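Membrane protein, putative (Geobacter sulfurreducens PCA, PDB 2QYB) is a putative membrane protein, probably with transmembrane transporter and phosphatase activities, of which this chain is the GAF domain. Local coordinates at residues A[27-30]-A[34-37]; A[20-25]-A[150-155]; A[65-68]-A[72-75]; A[60-65]-A[99-104]. All coordinates share one frame; numbering follows the deposited sequence.

Contact 1 (A[27-30]-A[34-37]); sequences NLLL and KLDL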
loop_
_atom_site.group_PDB
_atom_site.type_symbol
_atom_site.label_atom_id
_atom_site.label_comp_id
_atom_site.label_asym_id
_atom_site.label_seq_id
_atom_site.Cartn_x
_atom_site.Cartn_y
_atom_site.Cartn_z
ATOM N N ASN A 27 -4.807 5.085 -6.984
ATOM C CA ASN A 27 -3.784 5.289 -8.041
ATOM C C ASN A 27 -4.405 5.687 -9.369
ATOM O O ASN A 27 -3.916 6.570 -10.049
ATOM C CB ASN A 27 -2.942 4.025 -8.241
ATOM C CG ASN A 27 -2.072 3.637 -6.973
ATOM O OD1 ASN A 27 -1.749 4.470 -6.100
ATOM N ND2 ASN A 27 -1.671 2.370 -6.921
ATOM N N LEU A 28 -5.505 5.056 -9.764
ATOM C CA LEU A 28 -6.143 5.418 -11.074
ATOM C C LEU A 28 -6.770 6.814 -11.002
ATOM O O LEU A 28 -6.668 7.631 -11.909
ATOM C CB LEU A 28 -7.170 4.376 -11.499
ATOM C CG LEU A 28 -6.727 2.946 -11.869
ATOM C CD1 LEU A 28 -7.977 2.093 -11.978
ATOM C CD2 LEU A 28 -5.921 2.825 -13.165
ATOM N N LEU A 29 -7.402 7.105 -9.885
ATOM C CA LEU A 29 -7.966 8.448 -9.613
ATOM C C LEU A 29 -6.901 9.544 -9.741
ATOM O O LEU A 29 -7.142 10.581 -10.343
ATOM C CB LEU A 29 -8.470 8.448 -8.190
ATOM C CG LEU A 29 -9.640 9.262 -7.661
ATOM C CD1 LEU A 29 -9.338 9.558 -6.129
ATOM C CD2 LEU A 29 -9.914 10.457 -8.427
ATOM N N LEU A 30 -5.717 9.315 -9.166
ATOM C CA LEU A 30 -4.673 10.353 -9.171
ATOM C C LEU A 30 -4.103 10.486 -10.572
ATOM O O LEU A 30 -3.870 11.582 -11.018
ATOM C CB LEU A 30 -3.584 10.126 -8.089
ATOM C CG LEU A 30 -3.875 10.913 -6.799
ATOM C CD1 LEU A 30 -5.298 10.608 -6.337
ATOM C CD2 LEU A 30 -2.848 10.684 -5.619
ATOM N N LYS A 34 -6.497 15.937 -11.509
ATOM C CA LYS A 34 -5.550 16.867 -10.841
ATOM C C LYS A 34 -5.643 16.840 -9.322
ATOM O O LYS A 34 -5.683 17.896 -8.695
ATOM C CB LYS A 34 -5.764 18.305 -11.342
ATOM C CG LYS A 34 -5.613 18.444 -12.853
ATOM C CD LYS A 34 -5.951 19.859 -13.332
ATOM C CE LYS A 34 -5.998 19.902 -14.888
ATOM N NZ LYS A 34 -6.037 21.325 -15.358
ATOM N N LEU A 35 -5.680 15.627 -8.757
ATOM C CA LEU A 35 -5.591 15.385 -7.332
ATOM C C LEU A 35 -4.147 14.992 -7.057
ATOM O O LEU A 35 -3.496 14.352 -7.899
ATOM C CB LEU A 35 -6.498 14.233 -6.927
ATOM C CG LEU A 35 -7.977 14.552 -6.955
ATOM C CD1 LEU A 35 -8.754 13.266 -6.797
ATOM C CD2 LEU A 35 -8.344 15.605 -5.880
ATOM N N ASP A 36 -3.651 15.357 -5.888
ATOM C CA ASP A 36 -2.288 15.051 -5.523
ATOM C C ASP A 36 -2.242 14.106 -4.347
ATOM O O ASP A 36 -1.201 13.523 -4.082
ATOM C CB ASP A 36 -1.551 16.333 -5.150
ATOM C CG ASP A 36 -1.399 17.248 -6.314
ATOM O OD1 ASP A 36 -0.539 16.956 -7.167
ATOM O OD2 ASP A 36 -2.141 18.248 -6.399
ATOM N N LEU A 37 -3.349 13.949 -3.628
ATOM C CA LEU A 37 -3.380 12.991 -2.514
ATOM C C LEU A 37 -4.805 12.521 -2.344
ATOM O O LEU A 37 -5.718 13.290 -2.593
ATOM C CB LEU A 37 -2.847 13.625 -1.223
ATOM C CG LEU A 37 -2.835 12.765 0.056
ATOM C CD1 LEU A 37 -1.886 11.551 0.023
ATOM C CD2 LEU A 37 -2.464 13.685 1.234
HETATM O O HOH W 1 -2.907 13.793 -10.309
#

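Contact 2 (A[20-25]-A[150-155]); sequences IIMDDL and GQLAQA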
loop_
_atom_site.group_PDB
_atom_site.type_symbol
_atom_site.label_atom_id
_atom_site.label_comp_id
_atom_site.label_asym_id
_atom_site.label_seq_id
_atom_site.Cartn_x
_atom_site.Cartn_y
_atom_site.Cartn_z
ATOM N N ILE A 20 -5.700 -4.157 -2.296
ATOM C CA ILE A 20 -5.206 -3.973 -3.655
ATOM C C ILE A 20 -6.257 -3.282 -4.508
ATOM O O ILE A 20 -5.932 -2.402 -5.308
ATOM C CB ILE A 20 -4.854 -5.350 -4.313
ATOM C CG1 ILE A 20 -3.666 -6.014 -3.582
ATOM C CG2 ILE A 20 -4.555 -5.166 -5.813
ATOM C CD1 ILE A 20 -3.540 -7.559 -3.764
ATOM N N ILE A 21 -7.516 -3.682 -4.336
ATOM C CA ILE A 21 -8.610 -2.999 -4.972
ATOM C C ILE A 21 -8.558 -1.500 -4.592
ATOM O O ILE A 21 -8.547 -0.630 -5.490
ATOM C CB ILE A 21 -9.969 -3.665 -4.600
ATOM C CG1 ILE A 21 -10.201 -4.955 -5.401
ATOM C CG2 ILE A 21 -11.159 -2.755 -4.892
ATOM C CD1 ILE A 21 -11.361 -5.784 -4.858
HETATM N N MSE A 22 -8.483 -1.192 -3.284
HETATM C CA MSE A 22 -8.499 0.218 -2.820
HETATM C C MSE A 22 -7.318 0.974 -3.344
HETATM O O MSE A 22 -7.465 2.026 -3.928
HETATM C CB MSE A 22 -8.492 0.340 -1.309
HETATM C CG MSE A 22 -9.675 -0.290 -0.661
HETATM SE SE MSE A 22 -9.870 0.032 1.309
HETATM C CE MSE A 22 -8.279 -0.911 2.048
ATOM N N ASP A 23 -6.131 0.438 -3.120
ATOM C CA ASP A 23 -4.915 1.089 -3.611
ATOM C C ASP A 23 -4.943 1.368 -5.119
ATOM O O ASP A 23 -4.480 2.406 -5.540
ATOM C CB ASP A 23 -3.673 0.236 -3.256
ATOM C CG ASP A 23 -3.251 0.362 -1.755
ATOM O OD1 ASP A 23 -3.979 0.901 -0.903
ATOM O OD2 ASP A 23 -2.162 -0.093 -1.424
ATOM N N ASP A 24 -5.418 0.407 -5.920
ATOM C CA ASP A 24 -5.451 0.566 -7.394
ATOM C C ASP A 24 -6.424 1.655 -7.756
ATOM O O ASP A 24 -6.180 2.458 -8.634
ATOM C CB ASP A 24 -5.875 -0.730 -8.135
ATOM C CG ASP A 24 -4.818 -1.814 -8.112
ATOM O OD1 ASP A 24 -3.668 -1.529 -7.679
ATOM O OD2 ASP A 24 -5.148 -2.969 -8.523
ATOM N N LEU A 25 -7.557 1.686 -7.077
ATOM C CA LEU A 25 -8.550 2.714 -7.388
ATOM C C LEU A 25 -8.037 4.107 -7.113
ATOM O O LEU A 25 -8.175 4.969 -7.935
ATOM C CB LEU A 25 -9.897 2.426 -6.691
ATOM C CG LEU A 25 -10.706 1.310 -7.426
ATOM C CD1 LEU A 25 -11.854 0.730 -6.593
ATOM C CD2 LEU A 25 -11.237 1.771 -8.790
ATOM N N GLY A 150 -19.047 4.592 -3.525
ATOM C CA GLY A 150 -20.007 3.507 -3.499
ATOM C C GLY A 150 -19.419 2.158 -3.880
ATOM O O GLY A 150 -19.808 1.117 -3.324
ATOM N N GLN A 151 -18.488 2.179 -4.837
ATOM C CA GLN A 151 -17.820 0.953 -5.305
ATOM C C GLN A 151 -16.810 0.450 -4.257
ATOM O O GLN A 151 -16.638 -0.772 -4.094
ATOM C CB GLN A 151 -17.158 1.162 -6.671
ATOM C CG GLN A 151 -18.179 1.448 -7.822
ATOM C CD GLN A 151 -17.685 1.004 -9.205
ATOM O OE1 GLN A 151 -18.373 1.186 -10.247
ATOM N NE2 GLN A 151 -16.488 0.407 -9.226
ATOM N N LEU A 152 -16.187 1.394 -3.526
ATOM C CA LEU A 152 -15.392 1.049 -2.348
ATOM C C LEU A 152 -16.273 0.464 -1.243
ATOM O O LEU A 152 -15.946 -0.566 -0.663
ATOM C CB LEU A 152 -14.620 2.278 -1.819
ATOM C CG LEU A 152 -13.446 2.774 -2.699
ATOM C CD1 LEU A 152 -13.152 4.244 -2.375
ATOM C CD2 LEU A 152 -12.211 1.891 -2.523
ATOM N N ALA A 153 -17.377 1.125 -0.941
ATOM C CA ALA A 153 -18.300 0.614 0.077
ATOM C C ALA A 153 -18.716 -0.841 -0.224
ATOM O O ALA A 153 -18.778 -1.733 0.675
ATOM C CB ALA A 153 -19.532 1.508 0.190
ATOM N N GLN A 154 -18.978 -1.088 -1.499
ATOM C CA GLN A 154 -19.379 -2.413 -1.887
ATOM C C GLN A 154 -18.290 -3.434 -1.598
ATOM O O GLN A 154 -18.567 -4.500 -1.017
ATOM C CB GLN A 154 -19.745 -2.459 -3.358
ATOM C CG GLN A 154 -20.385 -3.758 -3.745
ATOM C CD GLN A 154 -21.642 -4.029 -2.944
ATOM O OE1 GLN A 154 -22.745 -3.710 -3.399
ATOM N NE2 GLN A 154 -21.487 -4.599 -1.731
ATOM N N ALA A 155 -17.061 -3.098 -2.008
ATOM C CA ALA A 155 -15.918 -4.000 -1.877
ATOM C C ALA A 155 -15.622 -4.337 -0.412
ATOM O O ALA A 155 -15.264 -5.470 -0.090
ATOM C CB ALA A 155 -14.711 -3.394 -2.546
#

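Contact 3 (A[65-68]-A[72-75]); sequences KDWE and ETYI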
loop_
_atom_site.group_PDB
_atom_site.type_symbol
_atom_site.label_atom_id
_atom_site.label_comp_id
_atom_site.label_asym_id
_atom_site.label_seq_id
_atom_site.Cartn_x
_atom_site.Cartn_y
_atom_site.Cartn_z
ATOM N N LYS A 65 -3.398 11.442 9.337
ATOM C CA LYS A 65 -3.532 10.722 10.620
ATOM C C LYS A 65 -4.843 9.927 10.780
ATOM O O LYS A 65 -5.747 10.039 9.995
ATOM C CB LYS A 65 -3.363 11.692 11.791
ATOM C CG LYS A 65 -1.991 12.362 11.808
ATOM C CD LYS A 65 -1.997 13.674 12.560
ATOM C CE LYS A 65 -0.605 14.281 12.620
ATOM N NZ LYS A 65 -0.304 14.870 13.968
ATOM N N ASP A 66 -4.934 9.144 11.845
ATOM C CA ASP A 66 -6.178 8.515 12.219
ATOM C C ASP A 66 -7.087 9.500 12.969
ATOM O O ASP A 66 -6.585 10.343 13.719
ATOM C CB ASP A 66 -5.865 7.281 13.069
ATOM C CG ASP A 66 -5.166 6.185 12.270
ATOM O OD1 ASP A 66 -5.114 6.257 11.015
ATOM O OD2 ASP A 66 -4.673 5.248 12.917
ATOM N N TRP A 67 -8.407 9.419 12.755
ATOM C CA TRP A 67 -9.349 10.359 13.392
ATOM C C TRP A 67 -10.512 9.715 14.156
ATOM O O TRP A 67 -11.302 8.916 13.612
ATOM C CB TRP A 67 -9.884 11.381 12.359
ATOM C CG TRP A 67 -8.766 12.252 11.885
ATOM C CD1 TRP A 67 -7.935 12.006 10.836
ATOM C CD2 TRP A 67 -8.274 13.450 12.513
ATOM N NE1 TRP A 67 -6.990 12.979 10.741
ATOM C CE2 TRP A 67 -7.176 13.894 11.747
ATOM C CE3 TRP A 67 -8.674 14.202 13.632
ATOM C CZ2 TRP A 67 -6.430 15.049 12.076
ATOM C CZ3 TRP A 67 -7.951 15.379 13.946
ATOM C CH2 TRP A 67 -6.835 15.782 13.167
ATOM N N GLU A 68 -10.600 10.070 15.440
ATOM C CA GLU A 68 -11.865 9.977 16.176
ATOM C C GLU A 68 -12.822 11.025 15.576
ATOM O O GLU A 68 -12.562 12.252 15.641
ATOM C CB GLU A 68 -11.680 10.232 17.663
ATOM C CG GLU A 68 -10.641 9.315 18.312
ATOM C CD GLU A 68 -10.672 9.328 19.838
ATOM O OE1 GLU A 68 -11.292 10.231 20.449
ATOM O OE2 GLU A 68 -10.057 8.417 20.415
ATOM N N GLU A 72 -16.282 19.130 15.070
ATOM C CA GLU A 72 -15.321 20.246 14.901
ATOM C C GLU A 72 -14.295 20.118 13.742
ATOM O O GLU A 72 -13.552 21.067 13.462
ATOM C CB GLU A 72 -14.555 20.523 16.214
ATOM C CG GLU A 72 -15.415 21.071 17.373
ATOM C CD GLU A 72 -16.094 19.971 18.208
ATOM O OE1 GLU A 72 -15.795 18.746 18.024
ATOM O OE2 GLU A 72 -16.938 20.353 19.049
ATOM N N THR A 73 -14.242 18.965 13.088
ATOM C CA THR A 73 -13.418 18.799 11.901
ATOM C C THR A 73 -14.323 18.608 10.684
ATOM O O THR A 73 -15.432 18.125 10.828
ATOM C CB THR A 73 -12.481 17.559 12.063
ATOM O OG1 THR A 73 -13.282 16.390 12.245
ATOM C CG2 THR A 73 -11.498 17.734 13.297
ATOM N N TYR A 74 -13.831 18.947 9.483
ATOM C CA TYR A 74 -14.600 18.717 8.235
ATOM C C TYR A 74 -14.835 17.230 7.986
ATOM O O TYR A 74 -15.889 16.839 7.547
ATOM C CB TYR A 74 -13.878 19.262 7.005
ATOM C CG TYR A 74 -13.683 20.749 6.935
ATOM C CD1 TYR A 74 -14.703 21.593 6.517
ATOM C CD2 TYR A 74 -12.450 21.312 7.224
ATOM C CE1 TYR A 74 -14.520 22.981 6.429
ATOM C CE2 TYR A 74 -12.263 22.688 7.140
ATOM C CZ TYR A 74 -13.305 23.519 6.742
ATOM O OH TYR A 74 -13.098 24.887 6.658
ATOM N N ILE A 75 -13.817 16.421 8.252
ATOM C CA ILE A 75 -13.882 14.979 8.085
ATOM C C ILE A 75 -14.829 14.281 9.089
ATOM O O ILE A 75 -15.576 13.374 8.741
ATOM C CB ILE A 75 -12.464 14.371 8.170
ATOM C CG1 ILE A 75 -12.484 12.912 7.712
ATOM C CG2 ILE A 75 -11.871 14.537 9.608
ATOM C CD1 ILE A 75 -11.123 12.378 7.443
#

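Contact 4 (A[60-65]-A[99-104]); sequences AGIAGK and RELMQK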
loop_
_atom_site.group_PDB
_atom_site.type_symbol
_atom_site.label_atom_id
_atom_site.label_comp_id
_atom_site.label_asym_id
_atom_site.label_seq_id
_atom_site.Cartn_x
_atom_site.Cartn_y
_atom_site.Cartn_z
ATOM N N ALA A 60 2.506 11.590 5.465
ATOM C CA ALA A 60 3.324 11.780 6.653
ATOM C C ALA A 60 3.094 13.171 7.301
ATOM O O ALA A 60 3.709 13.485 8.326
ATOM C CB ALA A 60 4.822 11.559 6.310
ATOM N N GLY A 61 2.214 13.981 6.694
ATOM C CA GLY A 61 1.825 15.297 7.242
ATOM C C GLY A 61 0.338 15.448 7.607
ATOM O O GLY A 61 -0.292 14.508 8.123
ATOM N N ILE A 62 -0.195 16.647 7.327
ATOM C CA ILE A 62 -1.452 17.168 7.906
ATOM C C ILE A 62 -2.684 16.340 7.563
ATOM O O ILE A 62 -3.585 16.169 8.400
ATOM C CB ILE A 62 -1.730 18.661 7.462
ATOM C CG1 ILE A 62 -2.557 19.412 8.502
ATOM C CG2 ILE A 62 -2.427 18.725 6.093
ATOM C CD1 ILE A 62 -1.722 19.843 9.674
ATOM N N ALA A 63 -2.706 15.834 6.328
ATOM C CA ALA A 63 -3.829 15.105 5.792
ATOM C C ALA A 63 -3.747 13.597 6.094
ATOM O O ALA A 63 -4.576 12.828 5.595
ATOM C CB ALA A 63 -3.912 15.360 4.277
ATOM N N GLY A 64 -2.815 13.172 6.958
ATOM C CA GLY A 64 -2.476 11.734 7.057
ATOM C C GLY A 64 -2.759 10.868 8.304
ATOM O O GLY A 64 -2.369 9.637 8.320
ATOM N N LYS A 65 -3.398 11.442 9.337
ATOM C CA LYS A 65 -3.532 10.722 10.620
ATOM C C LYS A 65 -4.843 9.927 10.780
ATOM O O LYS A 65 -5.747 10.039 9.995
ATOM C CB LYS A 65 -3.363 11.692 11.791
ATOM C CG LYS A 65 -1.991 12.362 11.808
ATOM C CD LYS A 65 -1.997 13.674 12.560
ATOM C CE LYS A 65 -0.605 14.281 12.620
ATOM N NZ LYS A 65 -0.304 14.870 13.968
ATOM N N ARG A 99 -6.552 26.404 8.064
ATOM C CA ARG A 99 -6.234 27.023 6.776
ATOM C C ARG A 99 -4.748 27.283 6.619
ATOM O O ARG A 99 -4.127 26.882 5.627
ATOM C CB ARG A 99 -6.964 28.346 6.657
ATOM C CG ARG A 99 -6.556 29.244 5.508
ATOM C CD ARG A 99 -7.271 30.570 5.711
ATOM N NE ARG A 99 -7.091 31.507 4.624
ATOM C CZ ARG A 99 -6.041 32.330 4.468
ATOM N NH1 ARG A 99 -5.032 32.324 5.348
ATOM N NH2 ARG A 99 -5.993 33.179 3.415
ATOM N N GLU A 100 -4.160 27.937 7.611
ATOM C CA GLU A 100 -2.744 28.221 7.534
ATOM C C GLU A 100 -1.907 26.920 7.385
ATOM O O GLU A 100 -0.977 26.867 6.576
ATOM C CB GLU A 100 -2.329 29.043 8.760
ATOM C CG GLU A 100 -0.910 29.544 8.737
ATOM C CD GLU A 100 -0.625 30.478 7.571
ATOM O OE1 GLU A 100 -1.565 31.177 7.088
ATOM O OE2 GLU A 100 0.564 30.512 7.154
ATOM N N LEU A 101 -2.250 25.880 8.151
ATOM C CA LEU A 101 -1.477 24.611 8.149
ATOM C C LEU A 101 -1.532 23.922 6.793
ATOM O O LEU A 101 -0.545 23.405 6.312
ATOM C CB LEU A 101 -1.990 23.655 9.210
ATOM C CG LEU A 101 -1.289 23.502 10.555
ATOM C CD1 LEU A 101 -0.344 24.670 10.977
ATOM C CD2 LEU A 101 -2.353 23.205 11.640
HETATM N N MSE A 102 -2.699 23.967 6.178
HETATM C CA MSE A 102 -2.929 23.329 4.904
HETATM C C MSE A 102 -2.260 24.044 3.739
HETATM O O MSE A 102 -1.662 23.369 2.891
HETATM C CB MSE A 102 -4.421 23.200 4.644
HETATM C CG MSE A 102 -5.123 22.264 5.650
HETATM SE SE MSE A 102 -6.948 21.862 5.102
HETATM C CE MSE A 102 -6.539 21.501 3.241
ATOM N N GLN A 103 -2.363 25.382 3.691
ATOM C CA GLN A 103 -1.684 26.174 2.650
ATOM C C GLN A 103 -0.142 26.014 2.745
ATOM O O GLN A 103 0.579 26.033 1.754
ATOM C CB GLN A 103 -2.056 27.667 2.756
ATOM C CG GLN A 103 -3.533 28.017 2.587
ATOM C CD GLN A 103 -3.776 29.539 2.477
ATOM O OE1 GLN A 103 -3.322 30.343 3.317
ATOM N NE2 GLN A 103 -4.483 29.935 1.430
ATOM N N LYS A 104 0.350 25.849 3.958
ATOM C CA LYS A 104 1.761 25.599 4.186
ATOM C C LYS A 104 2.166 24.258 3.532
ATOM O O LYS A 104 3.285 24.105 3.073
ATOM C CB LYS A 104 2.027 25.674 5.716
ATOM C CG LYS A 104 3.441 25.315 6.220
ATOM C CD LYS A 104 4.590 26.197 5.661
ATOM C CE LYS A 104 5.923 25.457 5.855
ATOM N NZ LYS A 104 7.142 26.302 5.686
#

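Contact 1 (A[27-30]-A[34-37])
Leu29 and Leu35 meet through their methyl groups, and Leu30 lies against the backbone of Leu35 and Asp36. Leu35 CG stands anti to its own carbonyl carbon (chi1 -72°), which brings CD1 beside the end of Leu29. Leu35 CD1 is 3.4 Å from Leu29 CD2 and 3.8 Å from Leu29 CD1, a close fit. Leu30 crosses Leu35 at about a right angle, with Leu30 CD1 3.9 Å from Leu35 CB.

The branch point and the second methyl of Leu30 face polar backbone. Leu30 CG is 3.6 Å from Leu35 O, and Leu30 CD2 is 3.6 Å from Asp36 O. Cutting Leu30 back to an alanine would probably open a gap beside Leu35 CB and strip the apolar cover from both carbonyls. The contact folds the end of helix 10-32 onto the chain entering strand 37-43 of the GAF domain. Asp36 and Leu37 both face Phe129 there and form a classic beta bulge. Leu29 and Leu35 also reach helix 139-158, at Leu148 and Phe141.

Among polar groups, a water lies between Leu30 O and Leu35 O, but its distances are so short that the bridge is doubtful. The carboxylate of Asp36 bonds to Thr132 OG1 and Arg131 N.

Contact 2 (A[20-25]-A[150-155])
Leu152 lays one methyl over the root of the Met22 side chain. Leu152 CD2 is 3.8 Å from Met22 CG and 4.1 Å from Met22 CA. The two side chains run at about a right angle to each other. Leu152 CG stands anti to its own carbonyl carbon (chi1 -71°), and from there CD2 extends to the facing helix. Met22, a selenomethionine, touches by its CG. Its chain bends at chi3, and its end leads away from helix 139-158.

The same methyl serves a second residue. Leu25, about one turn further along helix 10-32, brings CD1 to 4.2 Å from Leu152 CD2. At the other end of the patch Ile21 CG2 lies 4.3 Å from Ala155 CB. The small Ala155 presents a single methyl to this branch. All these links are apolar.

The axes of the two short segments come within 10.7 Å, at an angle of 167° between their directions. The helices therefore run nearly antiparallel. On the sheet side, Met22 and Leu152 both rest on Ile40 of strand 37-43. Leu16 of the second subunit packs on Met22, and Arg52 of that subunit packs on Ile20. Helix 10-32 therefore also takes part in the subunit interface. An antiparallel pair of N-terminal and C-terminal helices, laid on the central antiparallel sheet, is typical of the GAF fold.

Contact 3 (A[65-68]-A[72-75])
Trp67 swings its indole toward Thr73 and Ile75 because CG stands anti to the carbonyl carbon (chi1 -66°), with the ring turned across the chain (chi2 89°). On the other segment Thr73 has chi1 60°, which splits the roles of its two branches. CG2 goes to the ring and OG1 stays with the backbone. Thr73 CG2 comes within 4.3 Å of Trp67 CZ3, on the six-membered part of the indole. Ile75 meets the other end of the ring system, with its CG2 4.5 Å from Trp67 CG. Both methyls approach the ring obliquely. The contact is loose and apolar.

Thr73 OG1 is held by two bonds, with Glu70 O and with Gly76 N. The second makes Thr73 the N-cap of helix 74-81. One residue therefore starts the helix with its hydroxyl and touches the tryptophan with its methyl.

The loop of residues 65-68 runs beside the sheet. Trp67 pairs by backbone with Leu49, and Asp66 forms a salt bridge with Arg50, both in strand 49-56. Trp67 and Ile75 both touch Arg41 of strand 37-43. Ile75 reaches further across the sheet, to Ile125 and Ser127 of strand 124-130 and His112 of strand 109-115.

Contact 4 (A[60-65]-A[99-104])
Ile62 meets Leu101 and Met102 through the two branches that leave its CB. The shorter branch is CG2, which comes to 4.5 Å from Met102 CG, a distant touch. The longer branch starts at CG1, which lies anti to the backbone N (chi1 -152°). This carries CD1 out to Leu101. CD1 at the tip makes the main contact. It is 3.8 Å from both Leu101 CB and Leu101 CG, and 3.9 Å from Leu101 CD2. The tip of Ile62 thus rests against the base and one fork of the leucine. The two side chains cross at about a right angle.

Met102 is a selenomethionine, and its CG is the atom nearest Ile62. Ile62 and Met102 also both touch Ile107, which joins them into one apolar group. Leu101 lies on the surface.

The backbone of residues 60-65 presents Ile62 from a turn. Residues Gly61 to Gly64 form a type I beta turn, closed by a bond of 3.1 Å from Gly64 N to Gly61 O. Ile62 N is bonded to Glu105 OE2, just beyond residues 99-104. This adds a polar tie next to the apolar one. On the sheet side, Ala63 O and Lys65 O both bond to Arg41 NH2 of strand 37-43.

The contact joins the loop after strand 49-56 to helix 96-104. In ligand-binding relatives such elements enclose the pocket. Loops and short helices inserted between the strands of the central sheet, as here, are typical of GAF domains.

In the fold
All four contacts belong to the one GAF domain. Contact 2 pairs the N-terminal helix 10-32 with the C-terminal helix 139-158, and the other three lie between its segments in sequence. Contact 1 closes before contacts 3 and 4 begin. Contacts 1 and 2 share helix 10-32, and their centres are 14 Å apart. Contacts 3 and 4 share Lys65 in the loop after strand 49-56, with centres 12 Å apart. These two lie across the chain's centre from contact 2, whose centre is 25 Å from that of contact 4. Contact 1 touches contact 4 where Leu37 CD2 is 3.8 Å from Ala63 CB. The long helices thus pack at one side of the domain, and the loops and short helices at the other.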